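Local structure of polynucleotide 5'-triphosphatase (Acanthamoeba polyphaga mimivirus, 3BGY) at residues N69-I74 with K175-F180; I190-S195 with S207-E212. The protein removes the terminal phosphate from the 5'-triphosphate end of RNA, as the N-terminal triphosphatase domain of a multifunctional viral mRNA-capping enzyme. All coordinates share one frame; numbering follows the deposited sequence.

Interaction 1: residues N69-I74 with K175-F180; sequences NNYLDI and KTRYSF
Tyr-71 holds CG between its backbone N and carbonyl carbon (chi1 61°), and its ring lies against Lys-175 and Arg-177 of the neighbouring strand. Arg-177 has CG anti to the backbone N (chi1 -176°); the chain bends at chi3, and the guanidinium lies against the Tyr-71 ring. Lys-175 CB makes a CH-pi contact over one face of the Tyr-71 ring, 4.1 Å from the ring centroid. In the given one of two Arg-177 conformers, Tyr-71 CE1 lies over the centre of the guanidinium, 3.7 Å from Arg-177 CZ, with the two planes 51° apart. Lys-175 stays extended to NZ, and Lys-175 NZ forms a weak salt bridge of 3.4 Å with Asp-73 OD2. One water joins that NZ, that OD2 and Tyr-71 OH. Asp-73 OD1 is hydrogen-bonded to Ser-87 OG. On the other face of the sheet, Thr-176 OG1 donates to Asn-70 OD1 at 3.0 Å. Paired backbone bonds at Asn-69 with Arg-177 and at Tyr-71 with Lys-175 fix the antiparallel register. Phe-89 stacks on the Tyr-71 ring, while the Leu-72 side chain packs on helix 91-101. A charged and hydroxylated inner wall of this kind is characteristic of the eight-stranded antiparallel barrel of the tunnel triphosphatases.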
loop_
_atom_site.group_PDB
_atom_site.type_symbol
_atom_site.label_atom_id
_atom_site.label_comp_id
_atom_site.label_asym_id
_atom_site.label_seq_id
_atom_site.Cartn_x
_atom_site.Cartn_y
_atom_site.Cartn_z
ATOM N N ASN A 69 8.077 9.600 -2.579
ATOM C CA ASN A 69 7.063 10.203 -3.451
ATOM C C ASN A 69 5.901 10.761 -2.672
ATOM O O ASN A 69 5.528 10.212 -1.655
ATOM C CB ASN A 69 6.442 9.147 -4.385
ATOM C CG ASN A 69 7.382 8.670 -5.465
ATOM O OD1 ASN A 69 7.755 9.429 -6.364
ATOM N ND2 ASN A 69 7.755 7.402 -5.396
ATOM N N ASN A 70 5.302 11.816 -3.209
ATOM C CA ASN A 70 4.087 12.432 -2.661
ATOM C C ASN A 70 3.057 12.060 -3.749
ATOM O O ASN A 70 3.303 12.263 -4.949
ATOM C CB ASN A 70 4.159 13.965 -2.608
ATOM C CG ASN A 70 5.247 14.480 -1.714
ATOM O OD1 ASN A 70 5.390 14.036 -0.589
ATOM N ND2 ASN A 70 6.007 15.454 -2.205
ATOM N N TYR A 71 1.947 11.444 -3.363
ATOM C CA TYR A 71 0.927 11.063 -4.339
ATOM C C TYR A 71 -0.462 11.011 -3.751
ATOM O O TYR A 71 -0.622 10.861 -2.553
ATOM C CB TYR A 71 1.264 9.718 -5.009
ATOM C CG TYR A 71 1.361 8.511 -4.098
ATOM C CD1 TYR A 71 2.530 8.253 -3.365
ATOM C CD2 TYR A 71 0.319 7.575 -4.039
ATOM C CE1 TYR A 71 2.652 7.071 -2.600
ATOM C CE2 TYR A 71 0.434 6.390 -3.286
ATOM C CZ TYR A 71 1.598 6.149 -2.573
ATOM O OH TYR A 71 1.692 5.005 -1.813
ATOM N N LEU A 72 -1.464 11.097 -4.621
ATOM C CA LEU A 72 -2.856 11.031 -4.199
ATOM C C LEU A 72 -3.499 9.724 -4.697
ATOM O O LEU A 72 -3.500 9.438 -5.906
ATOM C CB LEU A 72 -3.642 12.234 -4.778
ATOM C CG LEU A 72 -5.143 12.211 -4.487
ATOM C CD1 LEU A 72 -5.400 12.358 -3.021
ATOM C CD2 LEU A 72 -5.868 13.290 -5.284
ATOM N N ASP A 73 -4.011 8.916 -3.763
ATOM C CA ASP A 73 -4.726 7.680 -4.104
ATOM C C ASP A 73 -6.219 7.946 -4.108
ATOM O O ASP A 73 -6.755 8.477 -3.138
ATOM C CB ASP A 73 -4.514 6.579 -3.052
ATOM C CG ASP A 73 -3.277 5.764 -3.286
ATOM O OD1 ASP A 73 -2.644 5.908 -4.342
ATOM O OD2 ASP A 73 -2.959 4.930 -2.415
ATOM N N ILE A 74 -6.897 7.531 -5.177
ATOM C CA ILE A 74 -8.347 7.698 -5.268
ATOM C C ILE A 74 -8.854 6.284 -5.415
ATOM O O ILE A 74 -8.560 5.595 -6.393
ATOM C CB ILE A 74 -8.793 8.558 -6.482
ATOM C CG1 ILE A 74 -8.158 9.944 -6.424
ATOM C CG2 ILE A 74 -10.310 8.785 -6.443
ATOM C CD1 ILE A 74 -6.969 10.093 -7.327
ATOM N N LYS A 175 -0.595 10.726 0.267
ATOM C CA LYS A 175 0.534 10.058 0.911
ATOM C C LYS A 175 1.911 10.589 0.614
ATOM O O LYS A 175 2.159 11.018 -0.516
ATOM C CB LYS A 175 0.519 8.607 0.431
ATOM C CG LYS A 175 -0.687 7.780 0.927
ATOM C CD LYS A 175 -0.596 6.343 0.440
ATOM C CE LYS A 175 -1.751 5.515 0.953
ATOM N NZ LYS A 175 -1.612 4.084 0.560
ATOM N N THR A 176 2.785 10.569 1.633
ATOM C CA THR A 176 4.203 10.905 1.464
ATOM C C THR A 176 4.838 9.586 1.891
ATOM O O THR A 176 4.836 9.231 3.083
ATOM C CB THR A 176 4.683 12.097 2.324
ATOM O OG1 THR A 176 3.981 13.271 1.898
ATOM C CG2 THR A 176 6.206 12.333 2.117
ATOM N N ARG A 177 5.447 8.930 0.923
ATOM C CA ARG A 177 6.043 7.631 1.165
ATOM C C ARG A 177 7.542 7.658 0.978
ATOM O O ARG A 177 8.078 8.457 0.211
ATOM C CB ARG A 177 5.401 6.622 0.199
ATOM C CG ARG A 177 5.819 5.141 0.344
ATOM C CD ARG A 177 5.122 4.269 -0.693
ATOM N NE ARG A 177 5.436 4.667 -2.068
ATOM C CZ ARG A 177 4.881 4.142 -3.164
ATOM N NH1 ARG A 177 3.965 3.188 -3.073
ATOM N NH2 ARG A 177 5.256 4.561 -4.363
ATOM N N TYR A 178 8.213 6.882 1.817
ATOM C CA TYR A 178 9.650 6.683 1.707
ATOM C C TYR A 178 9.767 5.166 1.571
ATOM O O TYR A 178 9.208 4.427 2.391
ATOM C CB TYR A 178 10.398 7.151 2.952
ATOM C CG TYR A 178 10.259 8.614 3.242
ATOM C CD1 TYR A 178 9.145 9.091 3.955
ATOM C CD2 TYR A 178 11.210 9.538 2.779
ATOM C CE1 TYR A 178 8.964 10.480 4.203
ATOM C CE2 TYR A 178 11.045 10.935 3.012
ATOM C CZ TYR A 178 9.919 11.394 3.724
ATOM O OH TYR A 178 9.728 12.746 3.932
ATOM N N SER A 179 10.437 4.707 0.511
ATOM C CA SER A 179 10.624 3.274 0.258
ATOM C C SER A 179 12.094 2.946 0.263
ATOM O O SER A 179 12.902 3.599 -0.409
ATOM C CB SER A 179 10.003 2.861 -1.083
ATOM O OG SER A 179 8.596 3.073 -1.077
ATOM N N PHE A 180 12.460 1.949 1.063
ATOM C CA PHE A 180 13.858 1.571 1.167
ATOM C C PHE A 180 14.040 0.146 0.697
ATOM O O PHE A 180 13.530 -0.780 1.311
ATOM C CB PHE A 180 14.315 1.717 2.623
ATOM C CG PHE A 180 14.084 3.090 3.174
ATOM C CD1 PHE A 180 15.024 4.106 2.965
ATOM C CD2 PHE A 180 12.905 3.387 3.893
ATOM C CE1 PHE A 180 14.817 5.407 3.450
ATOM C CE2 PHE A 180 12.684 4.696 4.395
ATOM C CZ PHE A 180 13.650 5.719 4.174
HETATM O O HOH W 1 7.967 5.640 -2.493
HETATM O O HOH W 2 -0.691 3.496 -1.885
#

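Interaction 2: residues I190-S195 with S207-E212; sequences ITDVKS and SNYELE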
loop_
_atom_site.group_PDB
_atom_site.type_symbol
_atom_site.label_atom_id
_atom_site.label_comp_id
_atom_site.label_asym_id
_atom_site.label_seq_id
_atom_site.Cartn_x
_atom_site.Cartn_y
_atom_site.Cartn_z
ATOM N N ILE A 190 7.470 3.337 4.462
ATOM C CA ILE A 190 6.993 4.089 5.630
ATOM C C ILE A 190 6.252 5.267 5.039
ATOM O O ILE A 190 6.822 6.046 4.260
ATOM C CB ILE A 190 8.144 4.477 6.624
ATOM C CG1 ILE A 190 7.612 5.245 7.831
ATOM C CG2 ILE A 190 9.185 5.320 5.978
ATOM C CD1 ILE A 190 6.978 4.450 8.892
ATOM N N THR A 191 5.027 5.472 5.509
ATOM C CA THR A 191 4.173 6.480 4.883
ATOM C C THR A 191 3.417 7.384 5.837
ATOM O O THR A 191 2.919 6.933 6.862
ATOM C CB THR A 191 3.118 5.751 3.997
ATOM O OG1 THR A 191 3.750 4.787 3.147
ATOM C CG2 THR A 191 2.385 6.722 3.081
ATOM N N ASP A 192 3.386 8.676 5.494
ATOM C CA ASP A 192 2.622 9.692 6.232
ATOM C C ASP A 192 1.339 9.731 5.372
ATOM O O ASP A 192 1.386 10.100 4.186
ATOM C CB ASP A 192 3.396 11.018 6.180
ATOM C CG ASP A 192 2.573 12.226 6.640
ATOM O OD1 ASP A 192 1.334 12.244 6.490
ATOM O OD2 ASP A 192 3.188 13.199 7.114
ATOM N N VAL A 193 0.202 9.324 5.943
ATOM C CA VAL A 193 -1.037 9.241 5.156
ATOM C C VAL A 193 -2.134 10.162 5.681
ATOM O O VAL A 193 -2.444 10.151 6.878
ATOM C CB VAL A 193 -1.637 7.773 5.202
ATOM C CG1 VAL A 193 -2.900 7.635 4.326
ATOM C CG2 VAL A 193 -0.630 6.720 4.842
ATOM N N LYS A 194 -2.761 10.919 4.771
ATOM C CA LYS A 194 -3.903 11.786 5.124
ATOM C C LYS A 194 -5.097 11.131 4.439
ATOM O O LYS A 194 -5.128 11.023 3.218
ATOM C CB LYS A 194 -3.670 13.235 4.667
ATOM C CG LYS A 194 -2.672 13.964 5.608
ATOM C CD LYS A 194 -2.313 15.344 5.093
ATOM C CE LYS A 194 -1.202 15.995 5.920
ATOM N NZ LYS A 194 -1.474 15.938 7.404
ATOM N N SER A 195 -6.068 10.684 5.230
ATOM C CA SER A 195 -7.246 10.003 4.698
ATOM C C SER A 195 -8.537 10.782 4.903
ATOM O O SER A 195 -8.687 11.503 5.893
ATOM C CB SER A 195 -7.394 8.620 5.345
ATOM O OG SER A 195 -6.225 7.841 5.162
ATOM N N SER A 207 -2.424 13.502 10.036
ATOM C CA SER A 207 -1.804 12.335 9.433
ATOM C C SER A 207 -1.786 11.082 10.286
ATOM O O SER A 207 -1.807 11.176 11.522
ATOM C CB SER A 207 -0.321 12.638 9.165
ATOM O OG SER A 207 -0.113 13.597 8.144
ATOM N N ASN A 208 -1.912 9.923 9.643
ATOM C CA ASN A 208 -1.699 8.666 10.363
ATOM C C ASN A 208 -0.376 8.194 9.739
ATOM O O ASN A 208 0.135 8.818 8.791
ATOM C CB ASN A 208 -2.837 7.629 10.247
ATOM C CG ASN A 208 -3.209 7.294 8.815
ATOM O OD1 ASN A 208 -3.718 8.142 8.076
ATOM N ND2 ASN A 208 -3.000 6.039 8.429
ATOM N N TYR A 209 0.265 7.220 10.370
ATOM C CA TYR A 209 1.552 6.689 9.902
ATOM C C TYR A 209 1.506 5.192 9.735
ATOM O O TYR A 209 0.958 4.497 10.575
ATOM C CB TYR A 209 2.674 7.148 10.875
ATOM C CG TYR A 209 2.686 8.649 11.094
ATOM C CD1 TYR A 209 3.309 9.508 10.168
ATOM C CD2 TYR A 209 1.962 9.232 12.157
ATOM C CE1 TYR A 209 3.223 10.897 10.288
ATOM C CE2 TYR A 209 1.845 10.639 12.276
ATOM C CZ TYR A 209 2.480 11.451 11.345
ATOM O OH TYR A 209 2.373 12.815 11.468
ATOM N N GLU A 210 2.025 4.710 8.605
ATOM C CA GLU A 210 1.979 3.289 8.250
ATOM C C GLU A 210 3.357 2.769 7.913
ATOM O O GLU A 210 4.107 3.424 7.203
ATOM C CB GLU A 210 1.012 3.103 7.062
ATOM C CG GLU A 210 -0.444 3.389 7.489
ATOM C CD GLU A 210 -1.488 3.324 6.399
ATOM O OE1 GLU A 210 -1.151 3.043 5.231
ATOM O OE2 GLU A 210 -2.672 3.569 6.734
ATOM N N LEU A 211 3.672 1.569 8.404
ATOM C CA LEU A 211 4.984 0.944 8.177
ATOM C C LEU A 211 4.764 -0.477 7.712
ATOM O O LEU A 211 4.016 -1.248 8.338
ATOM C CB LEU A 211 5.814 0.888 9.468
ATOM C CG LEU A 211 7.139 0.100 9.462
ATOM C CD1 LEU A 211 8.169 0.736 8.528
ATOM C CD2 LEU A 211 7.714 0.030 10.879
ATOM N N GLU A 212 5.384 -0.828 6.590
ATOM C CA GLU A 212 5.241 -2.196 6.105
ATOM C C GLU A 212 6.524 -2.735 5.545
ATOM O O GLU A 212 7.378 -1.979 5.125
ATOM C CB GLU A 212 4.261 -2.291 4.923
ATOM C CG GLU A 212 2.832 -1.878 5.159
ATOM C CD GLU A 212 2.567 -0.450 4.744
ATOM O OE1 GLU A 212 3.202 0.044 3.783
ATOM O OE2 GLU A 212 1.710 0.179 5.379
HETATM O O HOH W 3 3.923 2.472 4.361
HETATM O O HOH W 4 3.387 14.277 9.617
HETATM O O HOH W 5 -5.505 10.727 8.083
HETATM O O HOH W 6 -5.252 5.024 5.696
HETATM O O HOH W 7 -6.202 8.253 8.397
#
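Asp-192 and Ser-207 meet near the connecting loop of a beta hairpin in the barrel wall, where strand 186-196 pairs antiparallel with strand 208-215. Asp-192 shares its face of the sheet with Tyr-209. Asp-192 CB lies 4.1 Å from Tyr-209 CE1. Asp-192 CG is anti to the backbone N (chi1 167°) and comes to 3.4 Å from Ser-207 OG. From there the carboxylate splits its work. Asp-192 OD1 accepts a short hydrogen bond of 2.6 Å from Ser-207 OG, which approaches on the syn side, 27° out of the carboxylate plane. Asp-192 OD2 accepts a hydrogen bond from a water at 2.7 Å, and this water also bonds Tyr-209 OH at the edge of the ring. The carboxylate and ring planes are 65° apart, and the two side chains run side by side in the same direction.

Ser-207 OG has a second partner. Lys-194 NZ donates to Ser-207 OG at 2.8 Å, and the same ammonium also bonds the carbonyl of Val-205. The hydroxyl thus bridges the ammonium and the carboxylate, an arrangement that would probably favour the short bond to Asp-192.

Two pairs of backbone bonds, at Thr-191 with Glu-210 and at Val-193 with Asn-208, set the register. Farther along the Asp-192 face, the chemistry turns apolar. Ile-190 CD1 touches Leu-211 CB at 3.8 Å. Phe-50 of helix 47-60 packs on Ile-190 and Asp-192, and its ring also meets that of Tyr-209.

Thr-191, Val-193, Asn-208 and Glu-210 occupy the other face. One water there bonds Thr-191 OG1 and lies within reach of Glu-210 O and Glu-212 OE1. The Glu-210 side chain is extended beyond CG and crosses Val-193, with Glu-210 OE1 3.7 Å from Val-193 CG2.

Overall arrangement
Interactions 1 and 2 lie in one barrel wall, with the pairing of strands 169-183 and 186-196 between them. Segment 175-180 thus lies directly beside 190-195. Thr-176 O and Asp-192 N, 2.9 Å apart, probably form a hydrogen bond between them. Arg-177 CG also packs on Thr-191 OG1. Both contacts are partly buried. Interaction 1 joins strands far apart in sequence; interaction 2 joins a local hairpin. The first relies on an aromatic ring among cationic chains and a weak salt bridge inside the barrel. The second has a Lys-Ser-Asp hydrogen-bond chain on the outer, helix-facing side, next to an apolar patch. The inner face carrying Lys-175 and Arg-177 continues to Thr-191 and Glu-210.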